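Local coordinates for protein lysozyme (PDB 6UKC) that probably hydrolyses the beta-1,4 linkages between the amino sugars of bacterial peptidoglycan and of chitodextrins, as a C-type lysozyme of glycosyl hydrolase family 22, at residues Ala94-Ile97 against Arg98-Thr101; Ser23-Asp26 against Ile27-Val31. All coordinates share one frame; numbering follows the deposited sequence.

Contact 1 of 2, residues Ala94-Ile97 against Arg98-Thr101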
ATOM      1  N   ALA A  94      -4.411  -3.990  -1.250  1.00 18.27           N
ATOM      2  CA  ALA A  94      -3.676  -3.753   0.021  1.00 17.80           C
ATOM      3  C   ALA A  94      -4.581  -4.176   1.193  1.00 17.61           C
ATOM      4  O   ALA A  94      -4.106  -4.877   2.098  1.00 15.88           O
ATOM      5  CB  ALA A  94      -3.191  -2.314   0.126  1.00 17.54           C
ATOM      6  N   GLU A  95      -5.871  -3.846   1.165  1.00 17.71           N
ATOM      7  CA  GLU A  95      -6.778  -4.238   2.281  1.00 17.63           C
ATOM      8  C   GLU A  95      -6.890  -5.760   2.373  1.00 18.43           C
ATOM      9  O   GLU A  95      -7.086  -6.259   3.500  1.00 17.51           O
ATOM     10  CB  GLU A  95      -8.159  -3.631   2.080  1.00 18.45           C
ATOM     11  CG  GLU A  95      -8.138  -2.133   2.302  1.00 20.85           C
ATOM     12  CD  GLU A  95      -9.467  -1.438   2.088  1.00 21.49           C
ATOM     13  OE1 GLU A  95      -9.674  -0.376   2.681  1.00 21.86           O
ATOM     14  OE2 GLU A  95     -10.272  -1.964   1.313  1.00 25.47           O
ATOM     15  N   THR A  96      -6.863  -6.464   1.236  1.00 18.04           N
ATOM     16  CA  THR A  96      -6.825  -7.953   1.195  1.00 18.75           C
ATOM     17  C   THR A  96      -5.496  -8.473   1.770  1.00 18.11           C
ATOM     18  O   THR A  96      -5.521  -9.508   2.505  1.00 16.89           O
ATOM     19  CB  THR A  96      -7.007  -8.469  -0.236  1.00 19.32           C
ATOM     20  OG1 THR A  96      -8.302  -8.025  -0.610  1.00 19.04           O
ATOM     21  CG2 THR A  96      -6.904  -9.976  -0.365  1.00 20.75           C
ATOM     22  N   ILE A  97      -4.372  -7.842   1.398  1.00 18.52           N
ATOM     23  CA  ILE A  97      -3.037  -8.226   1.954  1.00 18.80           C
ATOM     24  C   ILE A  97      -3.082  -8.046   3.480  1.00 18.81           C
ATOM     25  O   ILE A  97      -2.716  -9.000   4.199  1.00 19.77           O
ATOM     26  CB  ILE A  97      -1.902  -7.427   1.292  1.00 19.92           C
ATOM     27  CG1 ILE A  97      -1.753  -7.818  -0.184  1.00 19.09           C
ATOM     28  CG2 ILE A  97      -0.589  -7.575   2.062  1.00 19.71           C
ATOM     29  CD1 ILE A  97      -0.848  -6.920  -0.957  1.00 18.09           C
ATOM     30  N   ARG A  98      -3.549  -6.892   3.956  1.00 17.76           N
ATOM     31  CA  ARG A  98      -3.760  -6.608   5.400  1.00 19.03           C
ATOM     32  C   ARG A  98      -4.722  -7.640   6.010  1.00 19.30           C
ATOM     33  O   ARG A  98      -4.411  -8.165   7.078  1.00 19.03           O
ATOM     34  CB  ARG A  98      -4.326  -5.200   5.626  1.00 17.88           C
ATOM     35  CG  ARG A  98      -4.183  -4.731   7.070  1.00 17.52           C
ATOM     36  CD  ARG A  98      -4.938  -3.445   7.383  1.00 17.23           C
ATOM     37  NE  ARG A  98      -6.327  -3.571   6.993  1.00 16.32           N
ATOM     38  CZ  ARG A  98      -7.071  -2.611   6.464  1.00 17.22           C
ATOM     39  NH1 ARG A  98      -6.561  -1.406   6.255  1.00 17.92           N
ATOM     40  NH2 ARG A  98      -8.328  -2.868   6.122  1.00 16.38           N
ATOM     41  N   ARG A  99      -5.848  -7.933   5.361  1.00 20.38           N
ATOM     42  CA  ARG A  99      -6.852  -8.891   5.898  1.00 21.67           C
ATOM     43  C   ARG A  99      -6.184 -10.263   6.050  1.00 22.22           C
ATOM     44  O   ARG A  99      -6.248 -10.818   7.174  1.00 21.92           O
ATOM     45  CB  ARG A  99      -8.124  -8.939   5.045  1.00 22.48           C
ATOM     46  CG  ARG A  99      -9.230  -9.796   5.650  1.00 23.72           C
ATOM     47  CD  ARG A  99     -10.522  -9.814   4.862  1.00 25.85           C
ATOM     48  NE  ARG A  99     -10.332  -9.542   3.436  1.00 31.61           N
ATOM     49  CZ  ARG A  99     -10.450  -8.343   2.838  1.00 33.50           C
ATOM     50  NH1 ARG A  99     -10.783  -7.257   3.517  1.00 36.54           N
ATOM     51  NH2 ARG A  99     -10.250  -8.232   1.539  1.00 33.33           N
ATOM     52  N   ASP A 100      -5.532 -10.783   5.007  1.00 21.82           N
ATOM     53  CA  ASP A 100      -4.965 -12.163   5.062  1.00 22.75           C
ATOM     54  C   ASP A 100      -3.820 -12.248   6.083  1.00 22.35           C
ATOM     55  O   ASP A 100      -3.782 -13.232   6.882  1.00 19.21           O
ATOM     56  CB  ASP A 100      -4.495 -12.617   3.677  1.00 24.21           C
ATOM     57  CG  ASP A 100      -5.668 -12.892   2.744  1.00 25.21           C
ATOM     58  OD1 ASP A 100      -6.824 -12.583   3.123  1.00 22.77           O
ATOM     59  OD2 ASP A 100      -5.419 -13.424   1.641  1.00 31.53           O
ATOM     60  N   THR A 101      -2.918 -11.261   6.061  1.00 21.51           N
ATOM     61  CA  THR A 101      -1.765 -11.190   6.990  1.00 23.07           C
ATOM     62  C   THR A 101      -2.304 -11.240   8.420  1.00 25.30           C
ATOM     63  O   THR A 101      -1.787 -12.055   9.202  1.00 27.00           O
ATOM     64  CB  THR A 101      -0.896  -9.950   6.755  1.00 21.84           C
ATOM     65  OG1 THR A 101      -0.356 -10.054   5.443  1.00 22.45           O
ATOM     66  CG2 THR A 101       0.238  -9.822   7.746  1.00 22.04           C
TER
HETATM   67  O   HOH W   1      -8.304   0.536   4.497  1.00 11.30           O
HETATM   68  O   HOH W   2      -9.045  -5.456   5.153  1.00 20.60           O
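Ala94 O takes the backbone N-H of Arg98, with Arg98 N to Ala94 O at 2.8 Å. The buried methyl of Ala94 rests on Trp30 of helix 24-38.

Glu95 and Arg98 run side by side and point the same way. Their flat ends are turned 48° apart and do not form a salt bridge, with Glu95 OE1 4.5 Å from Arg98 NH2. Two waters link the residues instead, one through the carboxylate and one through the backbone carbonyl. The first donates to Glu95 OE1 and accepts from Arg98 NH1, lying in the guanidinium plane at its edge. The other donates to Glu95 O and accepts from Arg98 NH2. A sharp bend at chi3 (53°) turns the Arg98 guanidinium back along the helix, over Glu95 CA. Glu95 O also accepts the backbone N-H of Arg99.

All of this lies within helix 88-105 of the C-type lysozyme fold, and the backbone bonds are the i to i+4 ladder of an alpha-helix.

At Thr96 the Arg99 side chain folds back, and its guanidinium passes over Thr96 CA. Arg99 NH2 comes within 2.9 Å of Thr96 OG1, but the angle is poor for a hydrogen bond. Thr96 OG1 is bonded instead to Arg92 O, one turn earlier.

Ile97 packs its side chain on Trp65, Ala113 and Trp114. Its carbonyl is gripped twice, by Thr101 N and by Thr101 OG1, each 2.9 Å from Ile97 O. The two donors reach opposite faces of the carbonyl plane. Thr101 OG1 lies beside its own backbone N (chi1 -63°), which lets it reach back one turn.

Contact 2 of 2, residues Ser23-Asp26 against Ile27-Val31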
ATOM      1  N   SER A  23     -11.114   5.435   7.702  1.00 17.01           N
ATOM      2  CA  SER A  23     -10.807   5.888   9.082  1.00 16.45           C
ATOM      3  C   SER A  23      -9.411   6.498   9.128  1.00 15.75           C
ATOM      4  O   SER A  23      -8.545   6.095   8.297  1.00 16.11           O
ATOM      5  CB  SER A  23     -10.896   4.735  10.070  1.00 16.34           C
ATOM      6  OG  SER A  23      -9.858   3.786   9.848  1.00 15.97           O
ATOM      7  N   ASN A  24      -9.202   7.368  10.118  1.00 15.71           N
ATOM      8  CA  ASN A  24      -7.911   8.021  10.456  1.00 16.56           C
ATOM      9  C   ASN A  24      -6.820   6.974  10.694  1.00 17.06           C
ATOM     10  O   ASN A  24      -5.687   7.197  10.223  1.00 17.36           O
ATOM     11  CB  ASN A  24      -8.055   8.917  11.682  1.00 16.35           C
ATOM     12  CG  ASN A  24      -8.793  10.192  11.367  1.00 17.62           C
ATOM     13  OD1 ASN A  24      -9.142  10.459  10.216  1.00 20.76           O
ATOM     14  ND2 ASN A  24      -9.060  10.971  12.390  1.00 19.36           N
ATOM     15  N   ASP A  25      -7.153   5.893  11.410  1.00 18.54           N
ATOM     16  CA  ASP A  25      -6.226   4.769  11.671  1.00 20.44           C
ATOM     17  C   ASP A  25      -5.769   4.182  10.331  1.00 19.64           C
ATOM     18  O   ASP A  25      -4.563   3.958  10.142  1.00 19.24           O
ATOM     19  CB  ASP A  25      -6.847   3.642  12.503  1.00 22.08           C
ATOM     20  CG  ASP A  25      -5.765   2.669  12.949  1.00 24.45           C
ATOM     21  OD1 ASP A  25      -4.946   3.083  13.804  1.00 29.46           O
ATOM     22  OD2 ASP A  25      -5.662   1.556  12.362  1.00 23.52           O
ATOM     23  N   ASP A  26      -6.716   3.887   9.450  1.00 18.63           N
ATOM     24  CA  ASP A  26      -6.379   3.333   8.123  1.00 16.84           C
ATOM     25  C   ASP A  26      -5.485   4.348   7.438  1.00 16.59           C
ATOM     26  O   ASP A  26      -4.370   3.932   6.965  1.00 18.08           O
ATOM     27  CB  ASP A  26      -7.619   3.018   7.284  1.00 17.38           C
ATOM     28  CG  ASP A  26      -8.378   1.768   7.715  1.00 16.48           C
ATOM     29  OD1 ASP A  26      -8.086   1.242   8.830  1.00 15.10           O
ATOM     30  OD2 ASP A  26      -9.254   1.347   6.940  1.00 15.16           O
ATOM     31  N   ILE A  27      -5.917   5.618   7.416  1.00 16.55           N
ATOM     32  CA  ILE A  27      -5.234   6.657   6.583  1.00 16.46           C
ATOM     33  C   ILE A  27      -3.782   6.812   7.071  1.00 17.54           C
ATOM     34  O   ILE A  27      -2.843   6.632   6.239  1.00 17.38           O
ATOM     35  CB  ILE A  27      -5.993   7.993   6.554  1.00 16.52           C
ATOM     36  CG1 ILE A  27      -7.267   7.895   5.701  1.00 16.76           C
ATOM     37  CG2 ILE A  27      -5.093   9.124   6.067  1.00 16.71           C
ATOM     38  CD1 ILE A  27      -8.237   9.032   5.913  1.00 16.32           C
ATOM     39  N   LYS A  28      -3.572   7.060   8.372  1.00 18.76           N
ATOM     40  CA  LYS A  28      -2.189   7.341   8.864  1.00 19.28           C
ATOM     41  C   LYS A  28      -1.279   6.163   8.489  1.00 18.14           C
ATOM     42  O   LYS A  28      -0.100   6.402   8.118  1.00 18.02           O
ATOM     43  CB  LYS A  28      -2.173   7.642  10.366  1.00 19.65           C
ATOM     44  CG  LYS A  28      -2.541   6.487  11.284  1.00 20.49           C
ATOM     45  CD  LYS A  28      -2.834   6.970  12.681  1.00 20.75           C
ATOM     46  CE  LYS A  28      -2.811   5.876  13.724  1.00 20.84           C
ATOM     47  NZ  LYS A  28      -3.187   6.444  15.048  1.00 21.84           N
ATOM     48  N   ASN A  29      -1.815   4.940   8.541  1.00 17.14           N
ATOM     49  CA  ASN A  29      -1.040   3.718   8.214  1.00 16.48           C
ATOM     50  C   ASN A  29      -0.792   3.669   6.699  1.00 16.78           C
ATOM     51  O   ASN A  29       0.346   3.335   6.312  1.00 16.18           O
ATOM     52  CB  ASN A  29      -1.696   2.461   8.784  1.00 17.51           C
ATOM     53  CG  ASN A  29      -1.375   2.265  10.253  1.00 17.42           C
ATOM     54  OD1 ASN A  29      -0.216   2.127  10.606  1.00 16.69           O
ATOM     55  ND2 ASN A  29      -2.376   2.315  11.123  1.00 18.03           N
ATOM     56  N   TRP A  30      -1.791   3.945   5.850  1.00 16.71           N
ATOM     57  CA  TRP A  30      -1.567   3.785   4.387  1.00 16.82           C
ATOM     58  C   TRP A  30      -0.619   4.898   3.908  1.00 17.15           C
ATOM     59  O   TRP A  30       0.306   4.604   3.100  1.00 18.31           O
ATOM     60  CB  TRP A  30      -2.883   3.715   3.584  1.00 16.88           C
ATOM     61  CG  TRP A  30      -3.678   2.456   3.771  1.00 17.03           C
ATOM     62  CD1 TRP A  30      -5.012   2.388   4.067  1.00 18.20           C
ATOM     63  CD2 TRP A  30      -3.232   1.086   3.625  1.00 17.67           C
ATOM     64  NE1 TRP A  30      -5.423   1.080   4.146  1.00 18.92           N
ATOM     65  CE2 TRP A  30      -4.354   0.255   3.884  1.00 17.70           C
ATOM     66  CE3 TRP A  30      -2.008   0.472   3.319  1.00 16.88           C
ATOM     67  CZ2 TRP A  30      -4.285  -1.135   3.846  1.00 17.09           C
ATOM     68  CZ3 TRP A  30      -1.933  -0.905   3.301  1.00 16.94           C
ATOM     69  CH2 TRP A  30      -3.060  -1.696   3.546  1.00 17.69           C
ATOM     70  N   VAL A  31      -0.790   6.128   4.397  1.00 16.62           N
ATOM     71  CA  VAL A  31       0.105   7.263   4.002  1.00 16.10           C
ATOM     72  C   VAL A  31       1.572   6.900   4.320  1.00 16.17           C
ATOM     73  O   VAL A  31       2.487   7.066   3.428  1.00 15.71           O
ATOM     74  CB  VAL A  31      -0.336   8.560   4.700  1.00 15.51           C
ATOM     75  CG1 VAL A  31       0.686   9.673   4.551  1.00 14.96           C
ATOM     76  CG2 VAL A  31      -1.709   9.022   4.209  1.00 15.31           C
TER
HETATM   77  O   HOH W   1      -8.304   0.536   4.497  1.00 11.30           O
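Ile27 N donates to Ser23 O at 2.8 Å and starts the first turn of helix 24-38. Ser23 is the N-cap. Its OG accepts from Asp26 N at 3.2 Å.

The buried, tightly packed residues are Ile27, Asn29 and Trp30. Ile27 CG1 lies against Ser23 O, and its side chain packs on Leu16 and Lys17 of helix 9-20. Trp30 CD1 comes 3.3 Å from Asp26 O, the carbonyl that also accepts Trp30 N. The indole meets Tyr111 and Trp114 edge-to-face and also touches the ring of Phe58. Asn29 sits next to Asp25 and puts its amide back over the preceding turn: ND2 gives Asp25 O a 2.9 Å bond, beside a weak one from Asn29 N.

The outer side is looser. Asp25 CG lies anti to the backbone N (chi1 -169°), and its carboxylate crosses the Lys28 chain. Asp25 OD1 meets Lys28 CE at 3.5 Å, while the salt bridge to Lys28 NZ is long, 4.0 Å. The firmer partner of Lys28 NZ is Asp127. Exposed Asn24 turns its OD1 to Lys17 and a bound glycerol.

A water bridges Asp26 and Trp30, donating to Asp26 OD2 and accepting from Trp30 NE1 in the plane of the ring. The buried indole N-H is thus satisfied through solvent, and the acidic groups of Asp25 and Asp26 probably interact favourably with the positive end of the helix dipole.

Overall arrangement
From the N terminus, helix 9-20 leads into the cap and first turns of helix 24-38, where contact 2 lies. The chain then runs through the small antiparallel sheet before reaching helix 88-105 and contact 1. Each contact joins neighbouring turns of its own helix, so neither closes a long loop. They follow in series and neither nest nor cross. In space their centres are 14 Å apart, yet the two helices touch: the guanidinium of Arg98 meets the Trp30 ring. One water serves both contacts, and a weak, long ion pair between Asp26 and Arg98 adds to this junction.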